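Local coordinates for diol-dehydratase (Roseburia inulinivorans, PDB 5I2A), which dehydrates 1,2-propanediol as a B12-independent dehydratase of the glycyl radical enzyme family, at residues 169-174 against 291-296. Sequence-based numbering, arbitrary orientation.
Sequences VQYETV and DQYMYP
Tyr293 lays the phenol end of its ring against Tyr171, its hydroxyl reaching over one face of the Tyr171 ring while its own face receives the Tyr171 methylene. The pair is a worked example of how two tyrosines can pack without stacking squarely: the ring planes are only 18° from parallel, yet the centroids lie 5.5 Å apart and the offset leaves little of one ring above the other. A CH-pi contact takes the place of the stack, with CB of Tyr171 4.0 Å from the centroid of the Tyr293 ring and displaced toward its rim, closest to Tyr293 CZ at 3.7 Å. In return, OH of Tyr293 comes to 3.4 Å from CD2 of Tyr171. With chi1 at 57°, the Tyr293 ring is flanked by its own N and C, and from there it extends to the foot of the Tyr171 side chain. Beside the rings, CB of Glu172 meets CB of Tyr293 at 3.8 Å, and the bent glutamate chain carries OE1 obliquely to within 4.1 Å of CD2 of the same ring, a van der Waals approach. CG1 of Val169 sits over the centre of a Tyr171 face, and Phe269 of helix 262-279 meets the ring at an inclined angle. The contact thus joins the first turn of helix 171-190 to helix 290-293, both within the pyruvate formate lyase-like portion of the chain. Both hydroxyls are hydrogen-bonded outside the pair, Tyr171 OH with OE1 of Gln273 and Tyr293 OH with the carbonyl oxygen of Pro287. With no hydrogen bond crossing between the two segments, their direct cohesion rests on dispersion and CH-pi attraction, while those outside bonds probably help to fix where each ring lies.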
loop_
_atom_site.group_PDB
_atom_site.type_symbol
_atom_site.label_atom_id
_atom_site.label_comp_id
_atom_site.label_asym_id
_atom_site.label_seq_id
_atom_site.Cartn_x
_atom_site.Cartn_y
_atom_site.Cartn_z
ATOM N N VAL A 169 1.029 -16.452 -19.593
ATOM C CA VAL A 169 2.014 -16.691 -18.580
ATOM C C VAL A 169 3.122 -17.588 -19.192
ATOM O O VAL A 169 2.986 -18.059 -20.331
ATOM C CB VAL A 169 1.274 -17.333 -17.385
ATOM C CG1 VAL A 169 1.322 -18.870 -17.401
ATOM C CG2 VAL A 169 1.549 -16.664 -16.107
ATOM N N GLN A 170 4.218 -17.810 -18.473
ATOM C CA GLN A 170 5.295 -18.660 -18.980
ATOM C C GLN A 170 4.977 -20.157 -18.821
ATOM O O GLN A 170 5.562 -20.830 -17.976
ATOM C CB GLN A 170 6.620 -18.340 -18.266
ATOM C CG GLN A 170 7.256 -16.988 -18.611
ATOM C CD GLN A 170 8.358 -16.579 -17.619
ATOM O OE1 GLN A 170 8.961 -17.425 -16.952
ATOM N NE2 GLN A 170 8.609 -15.272 -17.512
ATOM N N TYR A 171 4.051 -20.677 -19.622
ATOM C CA TYR A 171 3.761 -22.110 -19.581
ATOM C C TYR A 171 5.042 -22.908 -19.825
ATOM O O TYR A 171 5.265 -23.942 -19.206
ATOM C CB TYR A 171 2.709 -22.497 -20.618
ATOM C CG TYR A 171 1.378 -21.793 -20.461
ATOM C CD1 TYR A 171 0.416 -22.277 -19.598
ATOM C CD2 TYR A 171 1.092 -20.656 -21.194
ATOM C CE1 TYR A 171 -0.806 -21.634 -19.459
ATOM C CE2 TYR A 171 -0.119 -20.001 -21.066
ATOM C CZ TYR A 171 -1.069 -20.499 -20.200
ATOM O OH TYR A 171 -2.280 -19.863 -20.077
ATOM N N GLU A 172 5.886 -22.402 -20.716
ATOM C CA GLU A 172 7.099 -23.108 -21.101
ATOM C C GLU A 172 8.099 -23.206 -19.940
ATOM O O GLU A 172 8.895 -24.146 -19.884
ATOM C CB GLU A 172 7.749 -22.434 -22.307
ATOM C CG GLU A 172 8.306 -21.050 -22.023
ATOM C CD GLU A 172 7.246 -19.941 -22.036
ATOM O OE1 GLU A 172 6.061 -20.201 -22.367
ATOM O OE2 GLU A 172 7.613 -18.798 -21.700
ATOM N N THR A 173 8.063 -22.244 -19.019
ATOM C CA THR A 173 8.932 -22.325 -17.858
ATOM C C THR A 173 8.502 -23.493 -16.972
ATOM O O THR A 173 9.333 -24.272 -16.518
ATOM C CB THR A 173 8.929 -21.024 -17.036
ATOM O OG1 THR A 173 9.498 -19.970 -17.822
ATOM C CG2 THR A 173 9.751 -21.209 -15.776
ATOM N N VAL A 174 7.202 -23.619 -16.746
ATOM C CA VAL A 174 6.681 -24.697 -15.914
ATOM C C VAL A 174 6.993 -26.071 -16.539
ATOM O O VAL A 174 7.375 -27.005 -15.848
ATOM C CB VAL A 174 5.155 -24.548 -15.696
ATOM C CG1 VAL A 174 4.603 -25.719 -14.893
ATOM C CG2 VAL A 174 4.838 -23.212 -14.994
ATOM N N ASP A 291 1.323 -24.492 -29.911
ATOM C CA ASP A 291 1.990 -25.370 -30.864
ATOM C C ASP A 291 3.518 -25.242 -30.788
ATOM O O ASP A 291 4.233 -26.178 -31.135
ATOM C CB ASP A 291 1.497 -25.121 -32.305
ATOM C CG ASP A 291 1.840 -23.731 -32.828
ATOM O OD1 ASP A 291 2.030 -22.785 -32.022
ATOM O OD2 ASP A 291 1.883 -23.591 -34.066
ATOM N N GLN A 292 4.014 -24.096 -30.323
ATOM C CA GLN A 292 5.448 -23.912 -30.177
ATOM C C GLN A 292 5.992 -24.527 -28.880
ATOM O O GLN A 292 6.913 -25.333 -28.931
ATOM C CB GLN A 292 5.804 -22.421 -30.244
ATOM C CG GLN A 292 5.322 -21.751 -31.518
ATOM C CD GLN A 292 5.878 -22.426 -32.767
ATOM O OE1 GLN A 292 7.089 -22.490 -32.957
ATOM N NE2 GLN A 292 4.990 -22.945 -33.614
ATOM N N TYR A 293 5.440 -24.174 -27.716
ATOM C CA TYR A 293 6.057 -24.658 -26.484
ATOM C C TYR A 293 5.712 -26.106 -26.149
ATOM O O TYR A 293 6.444 -26.746 -25.408
ATOM C CB TYR A 293 5.743 -23.738 -25.282
ATOM C CG TYR A 293 4.287 -23.472 -24.920
ATOM C CD1 TYR A 293 3.509 -24.448 -24.313
ATOM C CD2 TYR A 293 3.717 -22.217 -25.128
ATOM C CE1 TYR A 293 2.196 -24.195 -23.957
ATOM C CE2 TYR A 293 2.397 -21.955 -24.769
ATOM C CZ TYR A 293 1.646 -22.947 -24.184
ATOM O OH TYR A 293 0.342 -22.710 -23.827
ATOM N N MET A 294 4.636 -26.645 -26.710
ATOM C CA MET A 294 4.327 -28.066 -26.492
ATOM C C MET A 294 5.144 -28.982 -27.415
ATOM O O MET A 294 5.281 -30.181 -27.152
ATOM C CB MET A 294 2.834 -28.345 -26.704
ATOM C CG MET A 294 1.904 -27.622 -25.722
ATOM S SD MET A 294 2.199 -28.112 -24.021
ATOM C CE MET A 294 1.310 -29.667 -23.933
ATOM N N TYR A 295 5.677 -28.417 -28.495
ATOM C CA TYR A 295 6.262 -29.232 -29.547
ATOM C C TYR A 295 7.475 -30.076 -29.117
ATOM O O TYR A 295 7.540 -31.245 -29.487
ATOM C CB TYR A 295 6.646 -28.379 -30.760
ATOM C CG TYR A 295 7.077 -29.261 -31.897
ATOM C CD1 TYR A 295 6.159 -30.075 -32.556
ATOM C CD2 TYR A 295 8.409 -29.328 -32.280
ATOM C CE1 TYR A 295 6.563 -30.918 -33.594
ATOM C CE2 TYR A 295 8.819 -30.155 -33.304
ATOM C CZ TYR A 295 7.899 -30.947 -33.956
ATOM O OH TYR A 295 8.339 -31.760 -34.967
ATOM N N PRO A 296 8.423 -29.511 -28.338
ATOM C CA PRO A 296 9.560 -30.351 -27.937
ATOM C C PRO A 296 9.141 -31.599 -27.160
ATOM O O PRO A 296 9.780 -32.636 -27.300
ATOM C CB PRO A 296 10.394 -29.415 -27.045
ATOM C CG PRO A 296 10.063 -28.060 -27.520
ATOM C CD PRO A 296 8.604 -28.117 -27.889
#